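Local coordinates for protein putative LacI-family transcriptional regulator (Bacteroides fragilis, PDB 3GBV) that probably regulates transcription as a dimeric LacI-family protein, with a periplasmic-binding-protein-type domain that may sense a small-molecule effector, at the interface of chains A and B. Numbering follows the deposited sequence. Chains: chain A/B, Putative LacI-family transcriptional regulator.

Contact 1: the interface of chains A and B. Residues chain A 127, 248, 285, 287; chain B 127, 248, 285, 287.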
loop_
_atom_site.group_PDB
_atom_site.type_symbol
_atom_site.label_atom_id
_atom_site.label_comp_id
_atom_site.label_asym_id
_atom_site.label_seq_id
_atom_site.Cartn_x
_atom_site.Cartn_y
_atom_site.Cartn_z
HETATM N N MSE A 127 14.368 0.377 -4.407
HETATM C CA MSE A 127 13.803 -0.926 -4.771
HETATM C C MSE A 127 14.516 -1.587 -5.945
HETATM O O MSE A 127 14.679 -2.808 -5.968
HETATM C CB MSE A 127 12.304 -0.809 -5.096
HETATM C CG MSE A 127 11.432 -0.279 -3.957
HETATM SE SE MSE A 127 11.685 -1.358 -2.350
HETATM C CE MSE A 127 11.000 -3.150 -2.909
ATOM N N PHE A 248 8.321 -5.266 -9.689
ATOM C CA PHE A 248 7.593 -4.397 -8.788
ATOM C C PHE A 248 6.796 -3.386 -9.604
ATOM O O PHE A 248 7.197 -2.994 -10.707
ATOM C CB PHE A 248 8.545 -3.610 -7.872
ATOM C CG PHE A 248 9.414 -4.464 -6.981
ATOM C CD1 PHE A 248 8.851 -5.365 -6.081
ATOM C CD2 PHE A 248 10.802 -4.330 -7.013
ATOM C CE1 PHE A 248 9.659 -6.114 -5.228
ATOM C CE2 PHE A 248 11.617 -5.080 -6.160
ATOM C CZ PHE A 248 11.046 -5.974 -5.264
ATOM N N LEU A 285 4.060 -0.100 -2.893
ATOM C CA LEU A 285 4.839 -1.117 -3.577
ATOM C C LEU A 285 4.051 -2.417 -3.715
ATOM O O LEU A 285 3.558 -2.977 -2.731
ATOM C CB LEU A 285 6.133 -1.406 -2.832
ATOM C CG LEU A 285 6.938 -2.407 -3.644
ATOM C CD1 LEU A 285 7.802 -1.650 -4.655
ATOM C CD2 LEU A 285 7.762 -3.260 -2.716
ATOM N N THR A 287 3.843 -6.431 -5.419
ATOM C CA THR A 287 4.573 -7.563 -5.976
ATOM C C THR A 287 3.534 -8.614 -6.334
ATOM O O THR A 287 2.356 -8.468 -6.020
ATOM C CB THR A 287 5.558 -8.181 -4.959
ATOM O OG1 THR A 287 4.830 -8.889 -3.949
ATOM C CG2 THR A 287 6.381 -7.108 -4.300
HETATM N N MSE B 127 10.321 -11.243 0.088
HETATM C CA MSE B 127 11.029 -9.995 0.364
HETATM C C MSE B 127 12.330 -10.273 1.106
HETATM O O MSE B 127 13.337 -9.641 0.831
HETATM C CB MSE B 127 10.158 -9.035 1.192
HETATM C CG MSE B 127 8.839 -8.650 0.539
HETATM SE SE MSE B 127 9.230 -7.770 -1.199
HETATM C CE MSE B 127 10.244 -6.149 -0.661
ATOM N N PHE B 248 12.427 -3.741 6.250
ATOM C CA PHE B 248 11.037 -3.629 5.797
ATOM C C PHE B 248 10.065 -3.906 6.942
ATOM O O PHE B 248 10.369 -4.672 7.866
ATOM C CB PHE B 248 10.713 -4.662 4.713
ATOM C CG PHE B 248 11.563 -4.568 3.483
ATOM C CD1 PHE B 248 11.536 -3.435 2.681
ATOM C CD2 PHE B 248 12.352 -5.646 3.097
ATOM C CE1 PHE B 248 12.277 -3.376 1.503
ATOM C CE2 PHE B 248 13.100 -5.601 1.922
ATOM C CZ PHE B 248 13.062 -4.459 1.120
ATOM N N LEU B 285 3.818 -3.109 2.239
ATOM C CA LEU B 285 5.252 -3.090 2.455
ATOM C C LEU B 285 5.744 -1.672 2.641
ATOM O O LEU B 285 5.545 -0.812 1.782
ATOM C CB LEU B 285 6.001 -3.718 1.281
ATOM C CG LEU B 285 7.496 -3.810 1.612
ATOM C CD1 LEU B 285 7.812 -5.188 2.152
ATOM C CD2 LEU B 285 8.330 -3.489 0.391
ATOM N N THR B 287 9.068 0.935 3.680
ATOM C CA THR B 287 10.509 1.089 3.776
ATOM C C THR B 287 10.706 2.489 4.317
ATOM O O THR B 287 9.747 3.231 4.495
ATOM C CB THR B 287 11.222 1.034 2.409
ATOM O OG1 THR B 287 10.851 2.177 1.628
ATOM C CG2 THR B 287 10.862 -0.234 1.675
#

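Contact 2: the interface of chains A and B. Residues chain A 119, 122-123, 126-127; chain B 287, 289-290.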
loop_
_atom_site.group_PDB
_atom_site.type_symbol
_atom_site.label_atom_id
_atom_site.label_comp_id
_atom_site.label_asym_id
_atom_site.label_seq_id
_atom_site.Cartn_x
_atom_site.Cartn_y
_atom_site.Cartn_z
ATOM N N GLN A 119 10.422 12.048 -4.220
ATOM C CA GLN A 119 10.488 10.937 -3.270
ATOM C C GLN A 119 10.097 9.612 -3.914
ATOM O O GLN A 119 10.630 8.568 -3.553
ATOM C CB GLN A 119 9.567 11.203 -2.079
ATOM C CG GLN A 119 9.692 10.204 -0.945
ATOM C CD GLN A 119 11.058 10.249 -0.288
ATOM O OE1 GLN A 119 11.655 11.322 -0.155
ATOM N NE2 GLN A 119 11.557 9.088 0.140
ATOM N N TYR A 122 13.132 8.410 -5.733
ATOM C CA TYR A 122 14.175 8.050 -4.776
ATOM C C TYR A 122 13.862 6.632 -4.263
ATOM O O TYR A 122 14.743 5.768 -4.168
ATOM C CB TYR A 122 14.160 9.052 -3.618
ATOM C CG TYR A 122 15.350 8.981 -2.690
ATOM C CD1 TYR A 122 16.575 9.530 -3.055
ATOM C CD2 TYR A 122 15.245 8.378 -1.439
ATOM C CE1 TYR A 122 17.669 9.478 -2.195
ATOM C CE2 TYR A 122 16.331 8.319 -0.569
ATOM C CZ TYR A 122 17.540 8.870 -0.953
ATOM O OH TYR A 122 18.615 8.800 -0.092
ATOM N N PHE A 123 12.594 6.413 -3.934
ATOM C CA PHE A 123 12.111 5.122 -3.451
ATOM C C PHE A 123 12.269 4.047 -4.526
ATOM O O PHE A 123 12.651 2.907 -4.229
ATOM C CB PHE A 123 10.626 5.230 -3.067
ATOM C CG PHE A 123 9.955 3.901 -2.817
ATOM C CD1 PHE A 123 10.028 3.283 -1.573
ATOM C CD2 PHE A 123 9.237 3.275 -3.829
ATOM C CE1 PHE A 123 9.385 2.059 -1.344
ATOM C CE2 PHE A 123 8.594 2.051 -3.606
ATOM C CZ PHE A 123 8.667 1.443 -2.363
ATOM N N ARG A 126 15.789 2.809 -4.663
ATOM C CA ARG A 126 16.070 1.883 -3.568
ATOM C C ARG A 126 15.607 0.482 -3.945
ATOM O O ARG A 126 16.360 -0.483 -3.835
ATOM C CB ARG A 126 15.339 2.333 -2.291
ATOM C CG ARG A 126 15.176 1.261 -1.196
ATOM C CD ARG A 126 16.504 0.799 -0.647
ATOM N NE ARG A 126 16.364 -0.284 0.333
ATOM C CZ ARG A 126 15.853 -0.148 1.558
ATOM N NH1 ARG A 126 15.416 1.029 1.985
ATOM N NH2 ARG A 126 15.799 -1.196 2.371
HETATM N N MSE A 127 14.368 0.377 -4.407
HETATM C CA MSE A 127 13.803 -0.926 -4.771
HETATM C C MSE A 127 14.516 -1.587 -5.945
HETATM O O MSE A 127 14.679 -2.808 -5.968
HETATM C CB MSE A 127 12.304 -0.809 -5.096
HETATM C CG MSE A 127 11.432 -0.279 -3.957
HETATM SE SE MSE A 127 11.685 -1.358 -2.350
HETATM C CE MSE A 127 11.000 -3.150 -2.909
ATOM N N THR B 287 9.068 0.935 3.680
ATOM C CA THR B 287 10.509 1.089 3.776
ATOM C C THR B 287 10.706 2.489 4.317
ATOM O O THR B 287 9.747 3.231 4.495
ATOM C CB THR B 287 11.222 1.034 2.409
ATOM O OG1 THR B 287 10.851 2.177 1.628
ATOM C CG2 THR B 287 10.862 -0.234 1.675
ATOM N N GLU B 289 11.996 4.791 2.700
ATOM C CA GLU B 289 11.656 5.705 1.608
ATOM C C GLU B 289 10.191 5.903 1.209
ATOM O O GLU B 289 9.924 6.688 0.301
ATOM C CB GLU B 289 12.429 5.354 0.341
ATOM C CG GLU B 289 13.925 5.382 0.490
ATOM C CD GLU B 289 14.429 4.221 1.311
ATOM O OE1 GLU B 289 13.938 3.089 1.107
ATOM O OE2 GLU B 289 15.321 4.437 2.156
ATOM N N ASN B 290 9.242 5.208 1.832
ATOM C CA ASN B 290 7.844 5.433 1.462
ATOM C C ASN B 290 6.908 5.520 2.660
ATOM O O ASN B 290 5.737 5.873 2.514
ATOM C CB ASN B 290 7.350 4.360 0.469
ATOM C CG ASN B 290 7.090 3.013 1.119
ATOM O OD1 ASN B 290 6.348 2.193 0.574
ATOM N ND2 ASN B 290 7.698 2.772 2.269
#

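Contact 1: the interface of chains A and B
In the two-fold core of the deposited pair, probably the dimer of this LacI-family protein with its periplasmic-binding-protein-like domain, helix 117-131 of each chain brings A:Met127 against B:Met127. A contact on an axis is made by one residue against itself, and here the two selenomethionine side chains cross at about a right angle, with CE of A:Met127 3.8 Å from CE of B:Met127. Both chains bend at chi2 and chi3 (-55° and -64° in A:Met127), and the bends lay the methyl over one face of its own phenylalanine ring while it still touches the partner's methyl: CE of A:Met127 is 3.7 Å above the plane of A:Phe248, displaced toward the rim. The selenium also approaches the partner, with SE of A:Met127 4.4 Å from CE1 of B:Phe248. The methyl of B:Thr287 is a second neighbour, its CG2 lying 4.3 Å from the same A:Met127 SE. That CG2 also borders the edge of B:Phe248, in the plane of the ring.

A:Leu285 and B:Leu285, from the strands 284-286, run side by side and point the same way, toward the crossed selenomethionines. Their CD2 methyls face each other, though they are modelled too close together for the exact spacing to be trusted. Each also approaches the partner's selenomethionine, as in CE of B:Met127 at 4.3 Å from CD2 of A:Leu285.

Contact 2: the interface of chains A and B
The carboxylate oxygen OE1 of B:Glu289 receives NH1 of the A:Arg126 guanidinium at 2.7 Å, a salt bridge across the two-fold interface, probably a dimer interface, of this LacI-family, periplasmic-binding-protein-like domain. It illustrates how a loop residue can be clasped by a helix: B:Glu289 lies against one side of helix 117-131 and meets it with backbone, aliphatic stem and charge. The ionic bond is short but bent, 123° at the hydrogen. NH1 comes in on the syn side of OE1, and the guanidinium and carboxylate are turned steeply against each other, so the two groups do not pair as a flat fork. Within chain B, the hydroxyl OG1 of B:Thr287 offers OE1 a weak bond of 3.3 Å. The same hydroxyl weakly accepts the backbone N of B:Glu289 at 3.0 Å, probably helping to shape the loop.

At the other end of the residue, the backbone O of B:Glu289 takes NE2 of A:Gln119 at 2.9 Å. This bond is nearly straight, 163° at the hydrogen; the oxygen lies close to the amide plane of A:Gln119, while the donor is tilted from the carbonyl plane. Between the two polar grips, CG of B:Glu289 sits 3.8 Å from CD2 of the A:Tyr122 ring. With CG beside its backbone N (chi1 -59°) and a further bend at chi2, the glutamate chain passes this ring and turns its carboxylate toward A:Arg126.

A:Phe123 fills the middle. B:Thr287 OG1 approaches its edge in plane, 3.3 Å from CE1, and B:Glu289 CB borders the same edge. The amide of B:Asn290 lies almost parallel to the ring but displaced to its rim, CG 3.5 Å from A:Phe123 CE1. On the opposite face lies CG of A:Met127.

Contact 1 and contact 2 have C-alpha centres about 9 Å apart and share A:Met127 and B:Thr287. Contact 1 straddles the two-fold axis, whereas contact 2 lies to one side and recurs with the chains exchanged. Helix 117-131 serves both: A:Met127, one turn from its C-terminal end, reaches the axis, and the turns before it receive the partner's loop. B:Thr287 likewise has its methyl in the apolar centre and its hydroxyl in the polar flank. Together they suggest a core that brings the copies together and flanks that set their register, consistent with the dimers typical of LacI-family regulators.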